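Local structure of purine-binding protein BAB2_0673 (Brucella melitensis biovar Abortus, 3S99) at residues Y128-Y133 against E282-M287; Y137-I142 against T249-E254; I212-D217 against F233-D238; V224-G229 against P244-T249. The protein binds adenine, and probably other purines such as guanine, and may be part of an ABC-type uptake system for them. All coordinates share one frame; numbering follows the deposited sequence.

Contact 1: Y128-Y133 against E282-M287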
loop_
_atom_site.group_PDB
_atom_site.type_symbol
_atom_site.label_atom_id
_atom_site.label_comp_id
_atom_site.label_asym_id
_atom_site.label_seq_id
_atom_site.Cartn_x
_atom_site.Cartn_y
_atom_site.Cartn_z
ATOM N N TYR A 128 -4.543 8.910 -7.796
ATOM C CA TYR A 128 -4.995 7.556 -7.765
ATOM C C TYR A 128 -4.559 6.879 -6.486
ATOM O O TYR A 128 -3.364 6.715 -6.212
ATOM C CB TYR A 128 -4.588 6.835 -9.055
ATOM C CG TYR A 128 -3.075 6.614 -9.275
ATOM C CD1 TYR A 128 -2.270 7.616 -9.791
ATOM C CD2 TYR A 128 -2.478 5.394 -8.965
ATOM C CE1 TYR A 128 -0.909 7.407 -9.996
ATOM C CE2 TYR A 128 -1.135 5.184 -9.154
ATOM C CZ TYR A 128 -0.350 6.192 -9.692
ATOM O OH TYR A 128 0.992 5.983 -9.907
ATOM N N ASN A 129 -5.560 6.508 -5.686
ATOM C CA ASN A 129 -5.360 5.910 -4.378
ATOM C C ASN A 129 -5.994 4.510 -4.308
ATOM O O ASN A 129 -6.969 4.237 -5.004
ATOM C CB ASN A 129 -5.950 6.871 -3.312
ATOM C CG ASN A 129 -5.441 6.577 -1.910
ATOM O OD1 ASN A 129 -4.542 5.758 -1.753
ATOM N ND2 ASN A 129 -5.999 7.268 -0.885
ATOM N N ALA A 130 -5.410 3.615 -3.507
ATOM C CA ALA A 130 -5.912 2.251 -3.340
ATOM C C ALA A 130 -6.300 2.052 -1.901
ATOM O O ALA A 130 -5.584 2.504 -1.011
ATOM C CB ALA A 130 -4.855 1.209 -3.722
ATOM N N ARG A 131 -7.409 1.350 -1.667
ATOM C CA ARG A 131 -7.814 1.010 -0.309
ATOM C C ARG A 131 -6.992 -0.177 0.222
ATOM O O ARG A 131 -7.544 -1.271 0.444
ATOM C CB ARG A 131 -9.296 0.646 -0.269
ATOM C CG ARG A 131 -10.214 1.759 -0.723
ATOM C CD ARG A 131 -11.686 1.433 -0.462
ATOM N NE ARG A 131 -12.540 2.478 -1.013
ATOM C CZ ARG A 131 -12.914 3.590 -0.387
ATOM N NH1 ARG A 131 -12.570 3.820 0.866
ATOM N NH2 ARG A 131 -13.662 4.497 -1.025
ATOM N N PHE A 132 -5.686 0.038 0.420
ATOM C CA PHE A 132 -4.828 -1.031 0.902
ATOM C C PHE A 132 -5.334 -1.667 2.211
ATOM O O PHE A 132 -5.127 -2.838 2.464
ATOM C CB PHE A 132 -3.415 -0.530 1.171
ATOM C CG PHE A 132 -2.817 0.302 0.062
ATOM C CD1 PHE A 132 -2.381 -0.283 -1.109
ATOM C CD2 PHE A 132 -2.672 1.667 0.208
ATOM C CE1 PHE A 132 -1.818 0.478 -2.098
ATOM C CE2 PHE A 132 -2.082 2.436 -0.793
ATOM C CZ PHE A 132 -1.667 1.825 -1.951
ATOM N N TYR A 133 -5.974 -0.874 3.044
ATOM C CA TYR A 133 -6.483 -1.320 4.348
ATOM C C TYR A 133 -7.521 -2.451 4.216
ATOM O O TYR A 133 -7.799 -3.151 5.198
ATOM C CB TYR A 133 -7.059 -0.126 5.134
ATOM C CG TYR A 133 -8.361 0.399 4.554
ATOM C CD1 TYR A 133 -8.394 1.528 3.764
ATOM C CD2 TYR A 133 -9.560 -0.277 4.774
ATOM C CE1 TYR A 133 -9.602 1.988 3.214
ATOM C CE2 TYR A 133 -10.753 0.169 4.221
ATOM C CZ TYR A 133 -10.757 1.308 3.455
ATOM O OH TYR A 133 -11.945 1.701 2.913
ATOM N N GLU A 282 -13.146 -2.856 -7.173
ATOM C CA GLU A 282 -12.771 -2.217 -8.410
ATOM C C GLU A 282 -11.533 -2.872 -9.015
ATOM O O GLU A 282 -11.181 -2.575 -10.149
ATOM C CB GLU A 282 -12.479 -0.732 -8.186
ATOM C CG GLU A 282 -13.674 0.080 -7.673
ATOM C CD GLU A 282 -13.748 0.151 -6.168
ATOM O OE1 GLU A 282 -13.005 -0.614 -5.499
ATOM O OE2 GLU A 282 -14.554 0.971 -5.652
ATOM N N GLY A 283 -10.844 -3.704 -8.234
ATOM C CA GLY A 283 -9.712 -4.474 -8.724
ATOM C C GLY A 283 -8.316 -3.891 -8.568
ATOM O O GLY A 283 -7.375 -4.413 -9.153
ATOM N N LEU A 284 -8.166 -2.837 -7.771
ATOM C CA LEU A 284 -6.909 -2.150 -7.649
ATOM C C LEU A 284 -6.056 -2.843 -6.573
ATOM O O LEU A 284 -4.846 -2.757 -6.588
ATOM C CB LEU A 284 -7.133 -0.657 -7.325
ATOM C CG LEU A 284 -6.044 0.351 -7.700
ATOM C CD1 LEU A 284 -5.687 0.323 -9.251
ATOM C CD2 LEU A 284 -6.458 1.779 -7.251
ATOM N N VAL A 285 -6.724 -3.514 -5.642
ATOM C CA VAL A 285 -6.076 -4.276 -4.597
ATOM C C VAL A 285 -6.609 -5.714 -4.628
ATOM O O VAL A 285 -7.818 -5.928 -4.758
ATOM C CB VAL A 285 -6.361 -3.617 -3.203
ATOM C CG1 VAL A 285 -5.868 -4.523 -2.062
ATOM C CG2 VAL A 285 -5.692 -2.254 -3.154
ATOM N N LYS A 286 -5.705 -6.682 -4.501
ATOM C CA LYS A 286 -6.040 -8.108 -4.470
ATOM C C LYS A 286 -5.153 -8.810 -3.436
ATOM O O LYS A 286 -4.035 -8.359 -3.180
ATOM C CB LYS A 286 -5.797 -8.746 -5.864
ATOM N N MET A 287 -5.608 -9.938 -2.884
ATOM C CA MET A 287 -4.727 -10.765 -2.054
ATOM C C MET A 287 -3.903 -11.714 -2.914
ATOM O O MET A 287 -4.408 -12.260 -3.879
ATOM C CB MET A 287 -5.533 -11.579 -1.047
ATOM C CG MET A 287 -6.343 -10.727 -0.057
ATOM S SD MET A 287 -5.424 -9.454 0.763
ATOM C CE MET A 287 -4.374 -10.503 1.783
HETATM O O HOH W 1 -13.944 2.686 -3.559
#
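Ala-130 pushes its methyl into the notch between Leu-284 and Val-285, where two chain crossings between the lobes of this type I periplasmic-binding fold run close together. Segment 128-133 leaves strand 125-130 of one sheet and enters helix 132-146; segment 282-287 leads into strand 285-287 at the margin of the other sheet. One wall of the notch is Val-285 CG2, 3.6 Å from Ala-130 CB, and the other is Leu-284 CD2, 3.9 Å from that same CB. The leucine methyl also lies on the backbone, with Leu-284 CD2 3.4 Å from Asn-129 O. At chi1 171° Val-285 keeps CG2 beside its own backbone N and anti to the carbonyl carbon, and this is the branch that touches. It extends obliquely to the Phe-132 ring, 4.4 Å from Phe-132 CD1. Ala-130 O, bonded to Trp-277 NE1, sits over one face of that ring, offset toward the rim, and the nearest atoms of the ring and the bound adenine are about 5 Å apart. At the outer side Arg-131 forms a salt bridge with Asp-337 and reaches Glu-282 through a water in the guanidinium plane, which accepts from Arg-131 NE at 2.9 Å and donates to Glu-282 OE2 at 2.8 Å.

Contact 2: Y137-I142 against T249-E254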
loop_
_atom_site.group_PDB
_atom_site.type_symbol
_atom_site.label_atom_id
_atom_site.label_comp_id
_atom_site.label_asym_id
_atom_site.label_seq_id
_atom_site.Cartn_x
_atom_site.Cartn_y
_atom_site.Cartn_z
ATOM N N TYR A 137 -7.195 -6.023 6.505
ATOM C CA TYR A 137 -8.218 -6.635 7.328
ATOM C C TYR A 137 -8.142 -8.136 7.212
ATOM O O TYR A 137 -8.107 -8.833 8.223
ATOM C CB TYR A 137 -9.601 -6.116 6.957
ATOM C CG TYR A 137 -10.682 -6.567 7.891
ATOM C CD1 TYR A 137 -11.409 -7.723 7.620
ATOM C CD2 TYR A 137 -10.999 -5.833 9.038
ATOM C CE1 TYR A 137 -12.408 -8.133 8.446
ATOM C CE2 TYR A 137 -12.017 -6.223 9.858
ATOM C CZ TYR A 137 -12.704 -7.373 9.568
ATOM O OH TYR A 137 -13.694 -7.790 10.390
ATOM N N VAL A 138 -8.070 -8.630 5.981
ATOM C CA VAL A 138 -7.870 -10.020 5.718
ATOM C C VAL A 138 -6.619 -10.570 6.400
ATOM O O VAL A 138 -6.653 -11.627 7.010
ATOM C CB VAL A 138 -7.735 -10.302 4.201
ATOM C CG1 VAL A 138 -7.709 -11.778 3.977
ATOM C CG2 VAL A 138 -8.862 -9.646 3.412
ATOM N N GLN A 139 -5.498 -9.830 6.322
ATOM C CA GLN A 139 -4.294 -10.293 6.986
ATOM C C GLN A 139 -4.475 -10.366 8.497
ATOM O O GLN A 139 -3.872 -11.210 9.155
ATOM C CB GLN A 139 -3.071 -9.406 6.585
ATOM C CG GLN A 139 -2.806 -9.498 5.093
ATOM C CD GLN A 139 -1.562 -8.809 4.554
ATOM O OE1 GLN A 139 -1.087 -9.203 3.493
ATOM N NE2 GLN A 139 -1.061 -7.764 5.234
ATOM N N GLY A 140 -5.256 -9.457 9.066
ATOM C CA GLY A 140 -5.469 -9.444 10.501
ATOM C C GLY A 140 -6.247 -10.680 10.917
ATOM O O GLY A 140 -5.921 -11.334 11.917
ATOM N N VAL A 141 -7.267 -11.018 10.128
ATOM C CA VAL A 141 -8.042 -12.237 10.367
ATOM C C VAL A 141 -7.090 -13.440 10.377
ATOM O O VAL A 141 -7.130 -14.272 11.283
ATOM C CB VAL A 141 -9.140 -12.417 9.316
ATOM C CG1 VAL A 141 -9.789 -13.799 9.452
ATOM C CG2 VAL A 141 -10.194 -11.291 9.452
ATOM N N ILE A 142 -6.235 -13.523 9.365
ATOM C CA ILE A 142 -5.304 -14.648 9.237
ATOM C C ILE A 142 -4.351 -14.658 10.420
ATOM O O ILE A 142 -4.114 -15.706 11.012
ATOM C CB ILE A 142 -4.483 -14.592 7.912
ATOM C CG1 ILE A 142 -5.411 -14.770 6.678
ATOM C CG2 ILE A 142 -3.422 -15.658 7.913
ATOM C CD1 ILE A 142 -4.833 -14.192 5.352
ATOM N N THR A 249 0.271 -14.645 2.889
ATOM C CA THR A 249 -0.318 -14.012 1.722
ATOM C C THR A 249 0.312 -12.626 1.638
ATOM O O THR A 249 1.279 -12.332 2.344
ATOM C CB THR A 249 -1.891 -13.907 1.798
ATOM O OG1 THR A 249 -2.401 -13.343 0.588
ATOM C CG2 THR A 249 -2.352 -13.072 2.996
ATOM N N ALA A 250 -0.244 -11.779 0.788
ATOM C CA ALA A 250 0.246 -10.423 0.615
ATOM C C ALA A 250 -0.871 -9.562 0.043
ATOM O O ALA A 250 -1.679 -10.050 -0.698
ATOM C CB ALA A 250 1.451 -10.395 -0.315
ATOM N N VAL A 251 -0.882 -8.277 0.394
ATOM C CA VAL A 251 -1.757 -7.295 -0.223
ATOM C C VAL A 251 -1.091 -6.772 -1.505
ATOM O O VAL A 251 -0.134 -6.022 -1.431
ATOM C CB VAL A 251 -2.010 -6.145 0.749
ATOM C CG1 VAL A 251 -3.046 -5.130 0.170
ATOM C CG2 VAL A 251 -2.514 -6.693 2.095
ATOM N N VAL A 252 -1.619 -7.165 -2.673
ATOM C CA VAL A 252 -0.962 -6.949 -3.938
ATOM C C VAL A 252 -1.623 -5.759 -4.613
ATOM O O VAL A 252 -2.839 -5.652 -4.649
ATOM C CB VAL A 252 -1.022 -8.183 -4.862
ATOM C CG1 VAL A 252 -0.421 -7.874 -6.278
ATOM C CG2 VAL A 252 -0.289 -9.386 -4.221
ATOM N N ASP A 253 -0.796 -4.864 -5.132
ATOM C CA ASP A 253 -1.256 -3.617 -5.740
ATOM C C ASP A 253 -1.307 -3.862 -7.236
ATOM O O ASP A 253 -0.258 -4.132 -7.830
ATOM C CB ASP A 253 -0.252 -2.507 -5.463
ATOM C CG ASP A 253 -0.102 -2.215 -3.989
ATOM O OD1 ASP A 253 -1.024 -2.540 -3.222
ATOM O OD2 ASP A 253 0.917 -1.620 -3.605
ATOM N N GLU A 254 -2.485 -3.749 -7.853
ATOM C CA GLU A 254 -2.574 -4.023 -9.301
ATOM C C GLU A 254 -2.665 -2.720 -10.131
ATOM O O GLU A 254 -3.729 -2.284 -10.526
ATOM C CB GLU A 254 -3.731 -4.970 -9.608
ATOM C CG GLU A 254 -3.534 -6.405 -9.081
ATOM C CD GLU A 254 -2.427 -7.187 -9.817
ATOM O OE1 GLU A 254 -2.114 -6.924 -11.006
ATOM O OE2 GLU A 254 -1.844 -8.074 -9.166
#
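Helix-on-sheet packing within one alpha/beta lobe brings Gln-139 and Ile-142 of helix 132-146 down on strand 247-253. The two short axes run almost exactly antiparallel (178°) with a closest approach of 9.1 Å. Gln-139 spans most of the distance: its CG is anti to the carbonyl carbon (chi1 -62°) and the chain stays extended beyond it, which sends the amide, leading with its terminal atoms, onto the strand. Val-251 CG2 lies over one face of that amide, 3.4 Å from Gln-139 CD, and near its O and N as well. Gln-139 OE1 also lies 3.4 Å from Ala-250 CA and 3.2 Å from Val-251 N, close to the strand backbone. Phe-233 and Met-287, from the strands on either side of 247-253, add their side chains to this layer, and both touch Gln-139 and Thr-249. Farther along the helix Ile-142 approaches Thr-249 at about a right angle. Thr-249 spends its hydroxyl on the backbone just past the neighbouring strand 285-287, in a hydrogen bond from OG1 to Ala-288 O; a chi1 of -177° sets the methyl between backbone N and carbonyl carbon, presented to the helix. The meeting is methyl to methyl, Ile-142 CD1 to Thr-249 CG2 at 3.6 Å.

Contact 3: I212-D217 against F233-D238. With ADE (adenine), chain T.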
loop_
_atom_site.group_PDB
_atom_site.type_symbol
_atom_site.label_atom_id
_atom_site.label_comp_id
_atom_site.label_asym_id
_atom_site.label_seq_id
_atom_site.Cartn_x
_atom_site.Cartn_y
_atom_site.Cartn_z
ATOM N N ILE A 212 5.001 -11.366 11.312
ATOM C CA ILE A 212 5.630 -10.102 10.854
ATOM C C ILE A 212 4.839 -9.508 9.704
ATOM O O ILE A 212 4.393 -10.210 8.783
ATOM C CB ILE A 212 7.088 -10.294 10.419
ATOM C CG1 ILE A 212 8.000 -10.543 11.628
ATOM C CG2 ILE A 212 7.581 -9.086 9.615
ATOM C CD1 ILE A 212 8.070 -9.392 12.656
ATOM N N THR A 213 4.627 -8.213 9.777
ATOM C CA THR A 213 3.999 -7.508 8.700
ATOM C C THR A 213 4.569 -6.107 8.641
ATOM O O THR A 213 5.123 -5.603 9.642
ATOM C CB THR A 213 2.456 -7.437 8.934
ATOM O OG1 THR A 213 1.813 -7.007 7.725
ATOM C CG2 THR A 213 2.151 -6.489 10.033
ATOM N N GLN A 214 4.363 -5.442 7.519
ATOM C CA GLN A 214 5.033 -4.145 7.278
ATOM C C GLN A 214 4.255 -3.177 6.411
ATOM O O GLN A 214 3.403 -3.588 5.631
ATOM C CB GLN A 214 6.389 -4.367 6.616
ATOM C CG GLN A 214 6.270 -4.704 5.137
ATOM C CD GLN A 214 7.538 -5.221 4.559
ATOM O OE1 GLN A 214 8.143 -6.167 5.098
ATOM N NE2 GLN A 214 7.954 -4.637 3.434
ATOM N N HIS A 215 4.583 -1.887 6.545
ATOM C CA HIS A 215 4.188 -0.879 5.559
ATOM C C HIS A 215 5.390 -0.170 4.928
ATOM O O HIS A 215 5.289 0.964 4.445
ATOM C CB HIS A 215 3.254 0.132 6.197
ATOM C CG HIS A 215 2.286 0.757 5.241
ATOM N ND1 HIS A 215 0.931 0.842 5.511
ATOM C CD2 HIS A 215 2.475 1.389 4.055
ATOM C CE1 HIS A 215 0.329 1.471 4.514
ATOM N NE2 HIS A 215 1.243 1.836 3.630
ATOM N N THR A 216 6.531 -0.853 4.932
ATOM C CA THR A 216 7.713 -0.423 4.184
ATOM C C THR A 216 7.789 -1.221 2.867
ATOM O O THR A 216 6.987 -2.147 2.628
ATOM C CB THR A 216 8.952 -0.640 5.035
ATOM O OG1 THR A 216 9.034 -2.035 5.408
ATOM C CG2 THR A 216 8.895 0.286 6.302
ATOM N N ASP A 217 8.742 -0.859 2.015
ATOM C CA ASP A 217 8.707 -1.191 0.579
ATOM C C ASP A 217 9.438 -2.462 0.166
ATOM O O ASP A 217 9.220 -2.970 -0.935
ATOM C CB ASP A 217 9.280 -0.001 -0.218
ATOM C CG ASP A 217 8.357 1.233 -0.197
ATOM O OD1 ASP A 217 7.233 1.131 0.386
ATOM O OD2 ASP A 217 8.741 2.293 -0.800
ATOM N N PHE A 233 3.549 -11.462 6.205
ATOM C CA PHE A 233 2.786 -11.034 5.016
ATOM C C PHE A 233 3.681 -10.228 4.082
ATOM O O PHE A 233 4.429 -9.365 4.521
ATOM C CB PHE A 233 1.556 -10.229 5.431
ATOM C CG PHE A 233 0.615 -11.002 6.370
ATOM C CD1 PHE A 233 -0.293 -11.919 5.863
ATOM C CD2 PHE A 233 0.671 -10.812 7.746
ATOM C CE1 PHE A 233 -1.163 -12.654 6.723
ATOM C CE2 PHE A 233 -0.194 -11.498 8.607
ATOM C CZ PHE A 233 -1.088 -12.431 8.110
ATOM N N GLY A 234 3.601 -10.508 2.784
ATOM C CA GLY A 234 4.228 -9.646 1.805
ATOM C C GLY A 234 3.473 -8.352 1.617
ATOM O O GLY A 234 2.294 -8.242 1.963
ATOM N N GLN A 235 4.163 -7.382 1.023
ATOM C CA GLN A 235 3.662 -6.035 0.881
ATOM C C GLN A 235 3.821 -5.555 -0.538
ATOM O O GLN A 235 4.932 -5.571 -1.054
ATOM C CB GLN A 235 4.484 -5.110 1.796
ATOM C CG GLN A 235 4.186 -3.583 1.711
ATOM C CD GLN A 235 2.789 -3.159 2.095
ATOM O OE1 GLN A 235 1.902 -3.984 2.444
ATOM N NE2 GLN A 235 2.573 -1.841 2.056
ATOM N N ALA A 236 2.720 -5.129 -1.149
ATOM C CA ALA A 236 2.688 -4.521 -2.469
ATOM C C ALA A 236 2.763 -5.588 -3.540
ATOM O O ALA A 236 1.990 -5.562 -4.523
ATOM C CB ALA A 236 3.869 -3.504 -2.647
ATOM N N SER A 237 3.758 -6.466 -3.379
ATOM C CA SER A 237 4.006 -7.573 -4.289
ATOM C C SER A 237 3.816 -8.886 -3.588
ATOM O O SER A 237 3.976 -8.967 -2.369
ATOM C CB SER A 237 5.471 -7.529 -4.755
ATOM O OG SER A 237 5.604 -8.328 -5.934
ATOM N N ASP A 238 3.541 -9.939 -4.364
ATOM C CA ASP A 238 3.586 -11.299 -3.824
ATOM C C ASP A 238 5.055 -11.642 -3.603
ATOM O O ASP A 238 5.786 -11.805 -4.561
ATOM C CB ASP A 238 2.892 -12.307 -4.760
ATOM C CG ASP A 238 2.860 -13.724 -4.181
ATOM O OD1 ASP A 238 3.477 -13.950 -3.105
ATOM O OD2 ASP A 238 2.230 -14.616 -4.817
HETATM N N9 ADE T . 3.272 6.249 -0.972
HETATM C C8 ADE T . 2.076 5.776 -0.476
HETATM N N7 ADE T . 2.120 4.554 -0.004
HETATM C C5 ADE T . 3.469 4.253 -0.224
HETATM C C6 ADE T . 4.151 3.104 0.065
HETATM N N6 ADE T . 3.445 2.102 0.610
HETATM N N1 ADE T . 5.485 3.047 -0.253
HETATM C C2 ADE T . 6.066 4.123 -0.812
HETATM N N3 ADE T . 5.509 5.290 -1.135
HETATM C C4 ADE T . 4.197 5.263 -0.803
HETATM O O HOH W 2 3.358 -6.959 5.544
HETATM O O HOH W 3 6.453 -8.214 6.358
HETATM O O HOH W 4 4.645 -0.403 1.065
#
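Strands 212-214 and 233-236 run parallel, their axes 9° apart and 6.4 Å at closest, and Phe-233 N gives a 3.0 Å hydrogen bond to Ile-212 O. Beyond it water 2 slips between the strands, accepting from Gln-214 N at 2.7 Å and lying close to Phe-233 O. Gln-235 carries most of the side-chain contact. At chi1 175° its CG stands beside the carbonyl carbon and the chain bends at the next bond, which presses Gln-235 CG to 3.3 Å from Thr-216 O and brings NE2 over one face of the His-215 ring, 3.8 Å from His-215 CD2, with amide and ring planes 55° apart. There Gln-235 NE2 gives its N-H to water 4 at 2.7 Å. That water also accepts from adenine N6 and donates to Asp-217 OD1, so Gln-235 is second shell to the ligand. Asp-217 OD1 itself lies 2.7 Å from adenine N1, while His-215, bonded through NE2 to Glu-162, turns its edge to N6. Helix 220-227 connects the two strands in a beta-alpha-beta crossover; strands 151-156 and 247-253 flank the pair in the sheet, and helix 132-146 touches it through Arg-136 and Gln-139.

Contact 4: V224-G229 against P244-T249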
loop_
_atom_site.group_PDB
_atom_site.type_symbol
_atom_site.label_atom_id
_atom_site.label_comp_id
_atom_site.label_asym_id
_atom_site.label_seq_id
_atom_site.Cartn_x
_atom_site.Cartn_y
_atom_site.Cartn_z
ATOM N N VAL A 224 14.190 -11.865 6.726
ATOM C CA VAL A 224 14.598 -12.063 8.127
ATOM C C VAL A 224 13.624 -13.028 8.799
ATOM O O VAL A 224 14.038 -14.005 9.445
ATOM C CB VAL A 224 14.612 -10.758 8.930
ATOM C CG1 VAL A 224 14.717 -11.067 10.412
ATOM C CG2 VAL A 224 15.777 -9.811 8.456
ATOM N N ALA A 225 12.326 -12.751 8.645
ATOM C CA ALA A 225 11.302 -13.621 9.216
ATOM C C ALA A 225 11.486 -15.052 8.696
ATOM O O ALA A 225 11.455 -15.999 9.470
ATOM C CB ALA A 225 9.894 -13.094 8.900
ATOM N N HIS A 226 11.715 -15.206 7.397
ATOM C CA HIS A 226 11.868 -16.541 6.837
ATOM C C HIS A 226 13.098 -17.207 7.444
ATOM O O HIS A 226 13.012 -18.340 7.893
ATOM C CB HIS A 226 12.011 -16.517 5.313
ATOM C CG HIS A 226 12.237 -17.871 4.719
ATOM N ND1 HIS A 226 13.452 -18.268 4.203
ATOM C CD2 HIS A 226 11.414 -18.943 4.610
ATOM C CE1 HIS A 226 13.360 -19.515 3.772
ATOM N NE2 HIS A 226 12.136 -19.953 4.017
ATOM N N ASP A 227 14.220 -16.487 7.459
ATOM C CA ASP A 227 15.457 -16.943 8.140
ATOM C C ASP A 227 15.202 -17.416 9.574
ATOM O O ASP A 227 15.830 -18.377 10.013
ATOM C CB ASP A 227 16.537 -15.837 8.155
ATOM C CG ASP A 227 17.197 -15.618 6.789
ATOM O OD1 ASP A 227 17.034 -16.490 5.893
ATOM O OD2 ASP A 227 17.898 -14.576 6.613
ATOM N N ARG A 228 14.277 -16.773 10.296
ATOM C CA ARG A 228 13.911 -17.219 11.661
ATOM C C ARG A 228 12.698 -18.184 11.752
ATOM O O ARG A 228 12.253 -18.518 12.852
ATOM C CB ARG A 228 13.687 -16.016 12.601
ATOM C CG ARG A 228 14.733 -14.850 12.511
ATOM C CD ARG A 228 16.074 -15.126 13.184
ATOM N NE ARG A 228 16.772 -13.893 13.619
ATOM C CZ ARG A 228 17.673 -13.186 12.908
ATOM N NH1 ARG A 228 18.232 -12.114 13.445
ATOM N NH2 ARG A 228 18.030 -13.524 11.674
ATOM N N GLY A 229 12.181 -18.655 10.620
ATOM C CA GLY A 229 10.972 -19.498 10.616
ATOM C C GLY A 229 9.690 -18.828 11.123
ATOM O O GLY A 229 8.791 -19.510 11.595
ATOM N N PRO A 244 9.212 -18.860 0.900
ATOM C CA PRO A 244 8.335 -19.839 0.265
ATOM C C PRO A 244 7.487 -20.631 1.246
ATOM O O PRO A 244 6.357 -20.944 0.938
ATOM C CB PRO A 244 9.300 -20.784 -0.489
ATOM C CG PRO A 244 10.643 -20.177 -0.415
ATOM C CD PRO A 244 10.641 -19.169 0.700
ATOM N N ASP A 245 8.032 -20.962 2.406
ATOM C CA ASP A 245 7.279 -21.702 3.388
ATOM C C ASP A 245 6.756 -20.830 4.531
ATOM O O ASP A 245 6.128 -21.359 5.445
ATOM C CB ASP A 245 8.077 -22.906 3.923
ATOM C CG ASP A 245 9.377 -22.514 4.606
ATOM O OD1 ASP A 245 9.858 -21.378 4.440
ATOM O OD2 ASP A 245 9.936 -23.373 5.308
ATOM N N THR A 246 6.956 -19.504 4.477
ATOM C CA THR A 246 6.489 -18.669 5.597
ATOM C C THR A 246 5.596 -17.489 5.220
ATOM O O THR A 246 4.902 -16.960 6.091
ATOM C CB THR A 246 7.654 -18.169 6.467
ATOM O OG1 THR A 246 8.609 -17.509 5.637
ATOM C CG2 THR A 246 8.312 -19.339 7.220
ATOM N N GLN A 247 5.567 -17.072 3.954
ATOM C CA GLN A 247 4.581 -16.072 3.572
ATOM C C GLN A 247 3.188 -16.676 3.636
ATOM O O GLN A 247 2.935 -17.743 3.069
ATOM C CB GLN A 247 4.813 -15.458 2.195
ATOM C CG GLN A 247 3.828 -14.270 1.939
ATOM C CD GLN A 247 3.898 -13.712 0.535
ATOM O OE1 GLN A 247 4.574 -12.714 0.300
ATOM N NE2 GLN A 247 3.180 -14.341 -0.410
ATOM N N LEU A 248 2.277 -15.973 4.299
ATOM C CA LEU A 248 0.875 -16.410 4.425
ATOM C C LEU A 248 0.043 -15.897 3.254
ATOM O O LEU A 248 -0.786 -16.603 2.705
ATOM C CB LEU A 248 0.311 -15.899 5.735
ATOM C CG LEU A 248 0.984 -16.466 6.997
ATOM C CD1 LEU A 248 0.739 -15.593 8.214
ATOM C CD2 LEU A 248 0.507 -17.902 7.261
ATOM N N THR A 249 0.271 -14.645 2.889
ATOM C CA THR A 249 -0.318 -14.012 1.722
ATOM C C THR A 249 0.312 -12.626 1.638
ATOM O O THR A 249 1.279 -12.332 2.344
ATOM C CB THR A 249 -1.891 -13.907 1.798
ATOM O OG1 THR A 249 -2.401 -13.343 0.588
ATOM C CG2 THR A 249 -2.352 -13.072 2.996
#
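Gly-229 N hydrogen-bonds back to His-226 O at 2.9 Å, part of a Schellman motif that ends helix 220-227, and both residues touch segment 244-249. The motif's second bond runs from Ile-230 N to Ala-225 O, and Gly-229, at positive phi, takes the C-prime position. This helix is the connection of a beta-alpha-beta unit, and after the turn the chain enters strand 231-236. Segment 244-249 comprises a short loop and the start of the next strand of the sheet, 247-253. His-226 bridges the two segments. Its side chain is turned back from its own N (chi1 177°), and the imidazole reaches off the helix toward the loop, where three consecutive residues meet it. Pro-244 puts CD over one face in a CH-pi contact: this atom lies 4.0 Å from the centroid of the His-226 ring and 25° off the normal, nearer the rim than the middle. Thr-246 comes to the edge, in the ring plane, with OG1 3.3 Å from His-226 CD2. Asp-245 also lies at the edge, its carboxylate turned 62° from the ring; a weak bond from His-226 NE2 to Asp-245 OD1 is doubtful, since that oxygen is modelled too close to the ring. Asn-292 touches Asp-245 and bonds to Pro-244 O, while Thr-246 is joined through its backbone to Ala-232 of strand 231-236. The contact is at the surface, well away from the adenine pocket. While Thr-246 OG1 goes to the histidine edge, Thr-246 CG2 touches both His-226 CD2 (4.1 Å) and Gly-229 C (4.2 Å).

In the fold
From the N terminus, segment 128-133 opens the outermost loop, closed by 282-287 in contact 1; it ties the passage out of the first sheet to edge strand 285-287 of the second. Helix 132-146 follows at once, and contact 2 closes a smaller loop inside it by laying that helix on strand 247-253. Nested there, contact 3 closes the beta-alpha-beta unit between strands 211-214 and 231-236, and contact 4, crossing contact 3, closes the stretch from the end of helix 220-227 through strand 231-236 to the start of 247-253. Contacts 2 and 4 share Thr-249. Thr-249 O with Gly-234 N joins contacts 2 and 3, and Lys-286 O with Val-252 N joins contacts 1 and 2.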